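Local coordinates for glycosyl hydrolases family 31 family protein (Aspergillus niger, PDB 6DRU) that hydrolyses xyloglucan oligosaccharides, releasing alpha-xylose from the glucose at their non-reducing end, as a family 31 glycosidase, at residues S529-T534 / T561-D566; Y541-A546 / A696-I701; T548-F553 / V586-L591. All coordinates share one frame; numbering follows the deposited sequence.

Interaction 1: S529-T534 / T561-D566; sequences SGNIDT and TCYFQD. With MAN (alpha-D-mannopyranose), chain C; BMA (beta-D-mannopyranose), chain B; NAG (2-acetamido-2-deoxy-beta-D-glucopyranose), chain D.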
loop_
_atom_site.group_PDB
_atom_site.type_symbol
_atom_site.label_atom_id
_atom_site.label_comp_id
_atom_site.label_asym_id
_atom_site.label_seq_id
_atom_site.Cartn_x
_atom_site.Cartn_y
_atom_site.Cartn_z
ATOM N N SER A 529 2.940 46.769 12.042
ATOM C CA SER A 529 2.266 45.612 12.620
ATOM C C SER A 529 2.946 45.164 13.907
ATOM O O SER A 529 4.148 44.879 13.923
ATOM C CB SER A 529 2.241 44.467 11.607
ATOM O OG SER A 529 1.628 43.313 12.154
ATOM N N GLY A 530 2.169 45.111 14.987
ATOM C CA GLY A 530 2.638 44.615 16.261
ATOM C C GLY A 530 3.516 45.556 17.055
ATOM O O GLY A 530 3.963 45.180 18.146
ATOM N N ASN A 531 3.781 46.760 16.553
ATOM C CA ASN A 531 4.657 47.706 17.238
ATOM C C ASN A 531 3.838 48.495 18.253
ATOM O O ASN A 531 3.052 49.373 17.882
ATOM C CB ASN A 531 5.345 48.629 16.237
ATOM C CG ASN A 531 6.573 49.300 16.817
ATOM O OD1 ASN A 531 6.585 49.704 17.981
ATOM N ND2 ASN A 531 7.621 49.412 16.011
ATOM N N ILE A 532 4.032 48.192 19.540
ATOM C CA ILE A 532 3.255 48.828 20.598
ATOM C C ILE A 532 3.603 50.295 20.787
ATOM O O ILE A 532 2.920 50.992 21.545
ATOM C CB ILE A 532 3.442 48.076 21.932
ATOM C CG1 ILE A 532 4.911 48.098 22.357
ATOM C CG2 ILE A 532 2.957 46.641 21.808
ATOM C CD1 ILE A 532 5.130 47.683 23.793
ATOM N N ASP A 533 4.650 50.783 20.123
ATOM C CA ASP A 533 5.038 52.180 20.216
ATOM C C ASP A 533 4.531 53.017 19.052
ATOM O O ASP A 533 4.690 54.242 19.076
ATOM C CB ASP A 533 6.564 52.306 20.307
ATOM C CG ASP A 533 7.120 51.738 21.601
ATOM O OD1 ASP A 533 6.468 51.905 22.655
ATOM O OD2 ASP A 533 8.212 51.134 21.566
ATOM N N THR A 534 3.929 52.395 18.039
ATOM C CA THR A 534 3.388 53.206 16.957
ATOM C C THR A 534 1.908 53.489 17.195
ATOM O O THR A 534 1.189 52.633 17.721
ATOM C CB THR A 534 3.557 52.507 15.612
ATOM O OG1 THR A 534 2.758 51.317 15.586
ATOM C CG2 THR A 534 5.018 52.146 15.378
ATOM N N THR A 561 6.450 43.819 18.849
ATOM C CA THR A 561 7.685 44.543 18.595
ATOM C C THR A 561 7.544 45.953 19.158
ATOM O O THR A 561 6.446 46.403 19.493
ATOM C CB THR A 561 8.023 44.566 17.096
ATOM O OG1 THR A 561 9.204 45.349 16.879
ATOM C CG2 THR A 561 6.876 45.132 16.283
ATOM N N CYS A 562 8.669 46.652 19.285
ATOM C CA CYS A 562 8.662 47.936 19.971
ATOM C C CYS A 562 9.942 48.694 19.648
ATOM O O CYS A 562 10.907 48.135 19.121
ATOM C CB CYS A 562 8.502 47.751 21.486
ATOM S SG CYS A 562 9.795 46.762 22.297
ATOM N N TYR A 563 9.927 49.991 19.963
ATOM C CA TYR A 563 11.106 50.837 19.840
ATOM C C TYR A 563 11.916 50.921 21.127
ATOM O O TYR A 563 13.119 51.200 21.066
ATOM C CB TYR A 563 10.702 52.255 19.423
ATOM C CG TYR A 563 10.143 52.373 18.022
ATOM C CD1 TYR A 563 10.588 51.548 16.997
ATOM C CD2 TYR A 563 9.166 53.317 17.724
ATOM C CE1 TYR A 563 10.076 51.661 15.713
ATOM C CE2 TYR A 563 8.647 53.437 16.447
ATOM C CZ TYR A 563 9.104 52.608 15.445
ATOM O OH TYR A 563 8.587 52.729 14.174
ATOM N N PHE A 564 11.289 50.690 22.281
ATOM C CA PHE A 564 11.962 50.742 23.573
ATOM C C PHE A 564 11.614 49.486 24.358
ATOM O O PHE A 564 10.434 49.161 24.521
ATOM C CB PHE A 564 11.562 51.996 24.354
ATOM C CG PHE A 564 11.510 53.237 23.511
ATOM C CD1 PHE A 564 12.673 53.795 23.003
ATOM C CD2 PHE A 564 10.300 53.843 23.219
ATOM C CE1 PHE A 564 12.627 54.935 22.222
ATOM C CE2 PHE A 564 10.249 54.983 22.440
ATOM C CZ PHE A 564 11.415 55.530 21.941
ATOM N N GLN A 565 12.641 48.796 24.851
ATOM C CA GLN A 565 12.483 47.503 25.501
ATOM C C GLN A 565 13.173 47.508 26.856
ATOM O O GLN A 565 14.294 48.008 26.990
ATOM C CB GLN A 565 13.060 46.389 24.626
ATOM C CG GLN A 565 12.484 45.015 24.887
ATOM C CD GLN A 565 13.026 43.983 23.922
ATOM O OE1 GLN A 565 13.177 44.253 22.731
ATOM N NE2 GLN A 565 13.324 42.794 24.432
ATOM N N ASP A 566 12.499 46.942 27.861
ATOM C CA ASP A 566 13.029 46.858 29.217
ATOM C C ASP A 566 12.837 45.463 29.805
ATOM O O ASP A 566 12.765 45.300 31.027
ATOM C CB ASP A 566 12.386 47.909 30.121
ATOM C CG ASP A 566 10.868 47.818 30.138
ATOM O OD1 ASP A 566 10.304 47.019 29.361
ATOM O OD2 ASP A 566 10.239 48.548 30.934
HETATM C C1 MAN C . 18.037 49.470 25.981
HETATM C C2 MAN C . 17.601 50.781 25.366
HETATM C C3 MAN C . 16.269 50.585 24.678
HETATM C C4 MAN C . 16.359 49.416 23.723
HETATM C C5 MAN C . 16.917 48.205 24.442
HETATM C C6 MAN C . 17.040 47.055 23.466
HETATM O O2 MAN C . 18.560 51.208 24.427
HETATM O O3 MAN C . 15.924 51.750 23.966
HETATM O O4 MAN C . 15.074 49.119 23.229
HETATM O O5 MAN C . 18.187 48.505 24.968
HETATM O O6 MAN C . 17.426 45.884 24.151
HETATM C C1 BMA B . 17.344 47.332 30.406
HETATM C C2 BMA B . 16.814 47.960 29.111
HETATM C C3 BMA B . 17.939 48.747 28.441
HETATM C C4 BMA B . 18.608 49.714 29.431
HETATM C C5 BMA B . 19.056 48.959 30.692
HETATM C C6 BMA B . 19.639 49.870 31.757
HETATM O O2 BMA B . 15.783 48.889 29.409
HETATM O O3 BMA B . 17.474 49.455 27.298
HETATM O O4 BMA B . 19.734 50.323 28.821
HETATM O O5 BMA B . 17.915 48.301 31.257
HETATM O O6 BMA B . 18.567 50.528 32.422
HETATM C C1 NAG D . 15.679 43.609 33.421
HETATM C C2 NAG D . 15.967 44.995 33.958
HETATM C C3 NAG D . 15.846 46.063 32.931
HETATM C C4 NAG D . 16.489 45.666 31.617
HETATM C C5 NAG D . 16.019 44.289 31.205
HETATM C C6 NAG D . 16.673 43.863 29.907
HETATM C C7 NAG D . 15.474 45.054 36.368
HETATM C C8 NAG D . 14.511 45.323 37.502
HETATM N N2 NAG D . 15.065 45.253 35.025
HETATM O O3 NAG D . 16.416 47.247 33.443
HETATM O O4 NAG D . 16.138 46.601 30.625
HETATM O O5 NAG D . 16.371 43.388 32.221
HETATM O O6 NAG D . 18.012 43.505 30.158
HETATM O O7 NAG D . 16.601 44.665 36.604
#
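N531 and D533 of loop 529-534 meet loop 561-566 in different ways. N531 crosses Y563 at about a right angle, and its ND2 stands 3.3 Å above one face of the ring, nearer the rim than the centre, with amide and ring planes 65° apart. Its other branch is held from within, because OD1 accepts D533 N in an Asx turn at 3.1 Å. D533 is directed at the other loop: OD2 takes Y563 N at 2.6 Å, on the anti lone pair, and F564 N at 3.2 Å, nearly along the C-O bond, gripping two successive amides. Between N531 and T561 a single beta bridge joins the backbones, with T561 N bonded to G530 O at 2.9 Å and I532 N to T561 O at 3.0 Å. C562 is tied to C570 by a disulfide. Both loops belong to the TIM-barrel domain, one capping helix 535-548 through T534, the other after strand 554-555. Q565 N donates to O4 of an alpha-mannose and Q565 O accepts from O2 of a beta-mannose, in a protein-linked glycan. This chemistry implies a loop pair held mainly by polar groups, whose probably charged carboxylate would hold the amides of Y563 and F564, just before the glycan-bonding Q565.

Interaction 2: Y541-A546 / A696-I701; sequences YVRWLA and APLQHI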
loop_
_atom_site.group_PDB
_atom_site.type_symbol
_atom_site.label_atom_id
_atom_site.label_comp_id
_atom_site.label_asym_id
_atom_site.label_seq_id
_atom_site.Cartn_x
_atom_site.Cartn_y
_atom_site.Cartn_z
ATOM N N TYR A 541 -4.831 47.642 18.577
ATOM C CA TYR A 541 -4.879 46.871 19.814
ATOM C C TYR A 541 -6.064 47.278 20.680
ATOM O O TYR A 541 -6.731 46.421 21.271
ATOM C CB TYR A 541 -3.574 47.029 20.593
ATOM C CG TYR A 541 -3.574 46.250 21.889
ATOM C CD1 TYR A 541 -3.329 44.884 21.898
ATOM C CD2 TYR A 541 -3.834 46.876 23.102
ATOM C CE1 TYR A 541 -3.336 44.165 23.076
ATOM C CE2 TYR A 541 -3.844 46.164 24.285
ATOM C CZ TYR A 541 -3.594 44.809 24.266
ATOM O OH TYR A 541 -3.600 44.092 25.440
ATOM N N VAL A 542 -6.340 48.580 20.775
ATOM C CA VAL A 542 -7.437 49.038 21.622
ATOM C C VAL A 542 -8.775 48.575 21.059
ATOM O O VAL A 542 -9.680 48.190 21.809
ATOM C CB VAL A 542 -7.376 50.567 21.788
ATOM C CG1 VAL A 542 -8.646 51.086 22.440
ATOM C CG2 VAL A 542 -6.162 50.953 22.619
ATOM N N ARG A 543 -8.918 48.588 19.731
ATOM C CA ARG A 543 -10.107 48.009 19.113
ATOM C C ARG A 543 -10.205 46.519 19.413
ATOM O O ARG A 543 -11.287 46.006 19.725
ATOM C CB ARG A 543 -10.085 48.246 17.604
ATOM C CG ARG A 543 -10.169 49.704 17.185
ATOM C CD ARG A 543 -11.515 50.305 17.541
ATOM N NE ARG A 543 -11.753 51.551 16.823
ATOM C CZ ARG A 543 -12.849 52.290 16.956
ATOM N NH1 ARG A 543 -13.812 51.908 17.784
ATOM N NH2 ARG A 543 -12.984 53.412 16.261
ATOM N N TRP A 544 -9.078 45.809 19.328
ATOM C CA TRP A 544 -9.071 44.365 19.543
ATOM C C TRP A 544 -9.324 44.025 21.008
ATOM O O TRP A 544 -10.131 43.143 21.321
ATOM C CB TRP A 544 -7.736 43.790 19.070
ATOM C CG TRP A 544 -7.794 42.378 18.578
ATOM C CD1 TRP A 544 -8.509 41.348 19.115
ATOM C CD2 TRP A 544 -7.099 41.839 17.448
ATOM N NE1 TRP A 544 -8.303 40.200 18.387
ATOM C CE2 TRP A 544 -7.441 40.475 17.358
ATOM C CE3 TRP A 544 -6.222 42.378 16.501
ATOM C CZ2 TRP A 544 -6.936 39.644 16.361
ATOM C CZ3 TRP A 544 -5.721 41.551 15.513
ATOM C CH2 TRP A 544 -6.081 40.201 15.450
ATOM N N LEU A 545 -8.628 44.712 21.920
ATOM C CA LEU A 545 -8.804 44.458 23.348
ATOM C C LEU A 545 -10.238 44.724 23.786
ATOM O O LEU A 545 -10.768 44.029 24.661
ATOM C CB LEU A 545 -7.821 45.317 24.149
ATOM C CG LEU A 545 -7.585 45.035 25.638
ATOM C CD1 LEU A 545 -8.644 45.682 26.522
ATOM C CD2 LEU A 545 -7.516 43.538 25.893
ATOM N N ALA A 546 -10.882 45.733 23.193
ATOM C CA ALA A 546 -12.270 46.023 23.530
ATOM C C ALA A 546 -13.185 44.867 23.146
ATOM O O ALA A 546 -14.145 44.559 23.862
ATOM C CB ALA A 546 -12.718 47.314 22.845
ATOM N N ALA A 696 -18.787 55.555 16.987
ATOM C CA ALA A 696 -17.786 54.571 17.391
ATOM C C ALA A 696 -16.425 55.244 17.502
ATOM O O ALA A 696 -15.566 55.080 16.625
ATOM C CB ALA A 696 -17.739 53.398 16.411
ATOM N N PRO A 697 -16.193 56.020 18.567
ATOM C CA PRO A 697 -14.834 56.517 18.819
ATOM C C PRO A 697 -13.915 55.379 19.237
ATOM O O PRO A 697 -14.369 54.238 19.370
ATOM C CB PRO A 697 -15.034 57.540 19.943
ATOM C CG PRO A 697 -16.254 57.066 20.654
ATOM C CD PRO A 697 -17.145 56.466 19.601
ATOM N N LEU A 698 -12.631 55.665 19.462
ATOM C CA LEU A 698 -11.687 54.587 19.728
ATOM C C LEU A 698 -11.954 53.904 21.063
ATOM O O LEU A 698 -11.627 52.722 21.219
ATOM C CB LEU A 698 -10.250 55.118 19.676
ATOM C CG LEU A 698 -9.133 54.239 20.241
ATOM C CD1 LEU A 698 -8.887 53.054 19.325
ATOM C CD2 LEU A 698 -7.858 55.042 20.428
ATOM N N GLN A 699 -12.578 54.601 22.009
ATOM C CA GLN A 699 -12.842 54.045 23.328
ATOM C C GLN A 699 -14.149 53.267 23.402
ATOM O O GLN A 699 -14.412 52.630 24.429
ATOM C CB GLN A 699 -12.868 55.159 24.381
ATOM C CG GLN A 699 -12.050 56.390 24.023
ATOM C CD GLN A 699 -12.818 57.374 23.162
ATOM O OE1 GLN A 699 -14.047 57.422 23.207
ATOM N NE2 GLN A 699 -12.098 58.162 22.373
ATOM N N HIS A 700 -14.972 53.305 22.358
ATOM C CA HIS A 700 -16.282 52.666 22.361
ATOM C C HIS A 700 -16.335 51.579 21.297
ATOM O O HIS A 700 -15.979 51.820 20.139
ATOM C CB HIS A 700 -17.392 53.696 22.123
ATOM C CG HIS A 700 -17.551 54.681 23.240
ATOM N ND1 HIS A 700 -17.049 54.460 24.504
ATOM C CD2 HIS A 700 -18.149 55.895 23.280
ATOM C CE1 HIS A 700 -17.336 55.493 25.276
ATOM N NE2 HIS A 700 -18.001 56.378 24.557
ATOM N N ILE A 701 -16.771 50.392 21.690
ATOM C CA ILE A 701 -17.008 49.285 20.765
ATOM C C ILE A 701 -18.509 49.181 20.522
ATOM O O ILE A 701 -19.280 49.166 21.492
ATOM C CB ILE A 701 -16.442 47.954 21.300
ATOM C CG1 ILE A 701 -16.783 46.814 20.338
ATOM C CG2 ILE A 701 -16.925 47.667 22.721
ATOM C CD1 ILE A 701 -16.206 45.492 20.740
#
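With chi1 at -65° R543 sets CG anti to its carbonyl carbon, and chi2 of -67° bends the chain at CD; the guanidinium farther out meets L698. L698 has CG anti to its backbone N, and CG and CD1 both lie against V542 CG1. One face of the guanidinium covers L698 CA, which is 3.7 Å from its plane, over the centre. At its edge NH2 donates to A696 O over 3.1 Å, 178° at the hydrogen and in the guanidinium plane, although the nitrogen stands above the plane of the A696 carbonyl. NH1 is 2.9 Å from P697 O. The pairing is a domain junction of the family 31 fold: helix 535-548 of the TIM-barrel domain faces a loop of the C-terminal beta domain, between strands 690-695 and 703-705, which folds as a type I turn from P697 to H700. Apolar contacts accompany the arginine. V542 and L698 cross at about a right angle, CG1 to CD1 at 3.7 Å, and one helical turn on A546 CB faces I701 CB at 4.1 Å. W492, from helix 492-508, and V654 also touch the R543 side chain, while the I701 carbonyl accepts a hydrogen bond from W681 NE1.

Interaction 3: T548-F553 / V586-L591; sequences TTFLPF and VSYIHL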
loop_
_atom_site.group_PDB
_atom_site.type_symbol
_atom_site.label_atom_id
_atom_site.label_comp_id
_atom_site.label_asym_id
_atom_site.label_seq_id
_atom_site.Cartn_x
_atom_site.Cartn_y
_atom_site.Cartn_z
ATOM N N THR A 548 -12.428 41.643 23.041
ATOM C CA THR A 548 -12.241 40.498 23.924
ATOM C C THR A 548 -13.048 40.622 25.210
ATOM O O THR A 548 -13.267 39.613 25.888
ATOM C CB THR A 548 -10.759 40.323 24.255
ATOM O OG1 THR A 548 -10.314 41.426 25.056
ATOM C CG2 THR A 548 -9.938 40.267 22.979
ATOM N N THR A 549 -13.489 41.833 25.561
ATOM C CA THR A 549 -14.388 41.988 26.701
ATOM C C THR A 549 -15.691 41.231 26.485
ATOM O O THR A 549 -16.268 40.701 27.441
ATOM C CB THR A 549 -14.678 43.470 26.949
ATOM O OG1 THR A 549 -13.459 44.219 26.866
ATOM C CG2 THR A 549 -15.299 43.669 28.327
ATOM N N PHE A 550 -16.160 41.163 25.241
ATOM C CA PHE A 550 -17.419 40.502 24.927
ATOM C C PHE A 550 -17.163 39.185 24.202
ATOM O O PHE A 550 -17.747 38.916 23.148
ATOM C CB PHE A 550 -18.306 41.435 24.104
ATOM C CG PHE A 550 -18.549 42.762 24.766
ATOM C CD1 PHE A 550 -19.611 42.929 25.639
ATOM C CD2 PHE A 550 -17.706 43.837 24.528
ATOM C CE1 PHE A 550 -19.832 44.142 26.257
ATOM C CE2 PHE A 550 -17.923 45.054 25.143
ATOM C CZ PHE A 550 -18.987 45.207 26.009
ATOM N N LEU A 551 -16.290 38.367 24.770
ATOM C CA LEU A 551 -15.969 37.026 24.309
ATOM C C LEU A 551 -16.047 36.080 25.494
ATOM O O LEU A 551 -16.005 36.519 26.648
ATOM C CB LEU A 551 -14.568 36.965 23.682
ATOM C CG LEU A 551 -14.419 37.550 22.281
ATOM C CD1 LEU A 551 -12.969 37.501 21.837
ATOM C CD2 LEU A 551 -15.307 36.795 21.305
ATOM N N PRO A 552 -16.196 34.774 25.245
ATOM C CA PRO A 552 -16.307 33.828 26.368
ATOM C C PRO A 552 -15.175 33.939 27.372
ATOM O O PRO A 552 -15.403 33.752 28.574
ATOM C CB PRO A 552 -16.315 32.465 25.666
ATOM C CG PRO A 552 -16.946 32.750 24.348
ATOM C CD PRO A 552 -16.435 34.111 23.949
ATOM N N PHE A 553 -13.964 34.255 26.921
ATOM C CA PHE A 553 -12.840 34.498 27.812
ATOM C C PHE A 553 -12.052 35.690 27.295
ATOM O O PHE A 553 -11.730 35.756 26.106
ATOM C CB PHE A 553 -11.934 33.264 27.927
ATOM C CG PHE A 553 -12.578 32.109 28.641
ATOM C CD1 PHE A 553 -12.508 32.006 30.022
ATOM C CD2 PHE A 553 -13.257 31.130 27.934
ATOM C CE1 PHE A 553 -13.104 30.947 30.685
ATOM C CE2 PHE A 553 -13.854 30.070 28.591
ATOM C CZ PHE A 553 -13.777 29.978 29.968
ATOM N N VAL A 586 -7.902 49.966 30.706
ATOM C CA VAL A 586 -8.308 49.624 32.065
ATOM C C VAL A 586 -9.823 49.708 32.222
ATOM O O VAL A 586 -10.414 48.968 33.020
ATOM C CB VAL A 586 -7.571 50.526 33.074
ATOM C CG1 VAL A 586 -8.034 50.242 34.494
ATOM C CG2 VAL A 586 -6.067 50.318 32.962
ATOM N N SER A 587 -10.481 50.585 31.459
ATOM C CA SER A 587 -11.935 50.679 31.538
ATOM C C SER A 587 -12.597 49.385 31.084
ATOM O O SER A 587 -13.554 48.915 31.712
ATOM C CB SER A 587 -12.434 51.854 30.697
ATOM O OG SER A 587 -12.341 51.568 29.311
ATOM N N TYR A 588 -12.098 48.789 29.999
ATOM C CA TYR A 588 -12.660 47.527 29.531
ATOM C C TYR A 588 -12.330 46.378 30.473
ATOM O O TYR A 588 -13.098 45.414 30.561
ATOM C CB TYR A 588 -12.171 47.232 28.114
ATOM C CG TYR A 588 -12.930 47.999 27.056
ATOM C CD1 TYR A 588 -14.214 47.620 26.686
ATOM C CD2 TYR A 588 -12.370 49.109 26.435
ATOM C CE1 TYR A 588 -14.918 48.318 25.723
ATOM C CE2 TYR A 588 -13.066 49.813 25.470
ATOM C CZ TYR A 588 -14.339 49.413 25.119
ATOM O OH TYR A 588 -15.036 50.108 24.159
ATOM N N ILE A 589 -11.197 46.455 31.176
ATOM C CA ILE A 589 -10.898 45.464 32.206
ATOM C C ILE A 589 -11.932 45.535 33.322
ATOM O O ILE A 589 -12.435 44.507 33.792
ATOM C CB ILE A 589 -9.468 45.661 32.743
ATOM C CG1 ILE A 589 -8.441 45.312 31.665
ATOM C CG2 ILE A 589 -9.243 44.818 33.990
ATOM C CD1 ILE A 589 -7.005 45.490 32.109
ATOM N N HIS A 590 -12.269 46.750 33.762
ATOM C CA HIS A 590 -13.293 46.908 34.789
ATOM C C HIS A 590 -14.669 46.500 34.274
ATOM O O HIS A 590 -15.450 45.878 35.003
ATOM C CB HIS A 590 -13.312 48.350 35.290
ATOM C CG HIS A 590 -12.243 48.655 36.293
ATOM N ND1 HIS A 590 -11.194 49.507 36.025
ATOM C CD2 HIS A 590 -12.066 48.226 37.564
ATOM C CE1 HIS A 590 -10.414 49.588 37.090
ATOM N NE2 HIS A 590 -10.921 48.820 38.037
ATOM N N LEU A 591 -14.987 46.848 33.023
ATOM C CA LEU A 591 -16.263 46.441 32.442
ATOM C C LEU A 591 -16.385 44.923 32.391
ATOM O O LEU A 591 -17.473 44.371 32.593
ATOM C CB LEU A 591 -16.419 47.038 31.043
ATOM C CG LEU A 591 -17.652 46.600 30.250
ATOM C CD1 LEU A 591 -18.929 46.982 30.986
ATOM C CD2 LEU A 591 -17.635 47.194 28.847
#
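T549 OG1 lies against Y588 while bonding back to its own chain: it is hydrogen-bonded to A546 O, with a second, weak bond to L545 O. Held in this way, the hydroxyl oxygen approaches Y588 by packing alone, 3.5 Å from CB and the same distance from CD1, and it comes obliquely to the ring. The methyl branch goes elsewhere. In T549 chi1 of -45° puts OG1 anti to the carbonyl carbon; CG2, anti to the backbone N, rests 3.6 Å from Y588 O. The side chains of T549 and Y588 cross at about a right angle. F550 follows, meeting the same helix through its far end: CZ touches L591 CD2 at 3.7 Å, and CE2 faces Y588 CE1 edge to edge at a looser 4.5 Å. Within the TIM-barrel domain, the segment from helix 535-548 to strand 554-555 runs beside helix 582-594, and F550 also meets strands 643-645 and 649-651 of the C-terminal domain. The two segments meet by van der Waals contact without a hydrogen bond between them. The polar tie of loop to helix comes from R592, one residue on, which donates from NH1 to T549 O and L551 O and from NH2 to P552 O, and the buried hydroxyls bond elsewhere, T549 OG1 to A546 O and Y588 OH to Q699 O.

In the fold
Interactions 2 and 3 form one continuous patch, their centres 11 Å apart. Y588 is the link: its OH lies 2.6 Å from Q699 O, a probable hydrogen bond, and its CZ is 3.5 Å from A546 CB, so the tyrosine touches both partners of interaction 2. Interaction 1 stands apart, its centre about 19 Å from that of interaction 2 and about 23 Å from that of interaction 3, whose nearest atoms are about 14 Å away. None of the three holds a residue of the xylose pocket or the catalytic aspartates. Interaction 1 lies beside sugars: the protein-linked glycan at Q565 and, about 4 Å from the T534 side chain, a bound beta-glucose, consistent with a xyloglucan product.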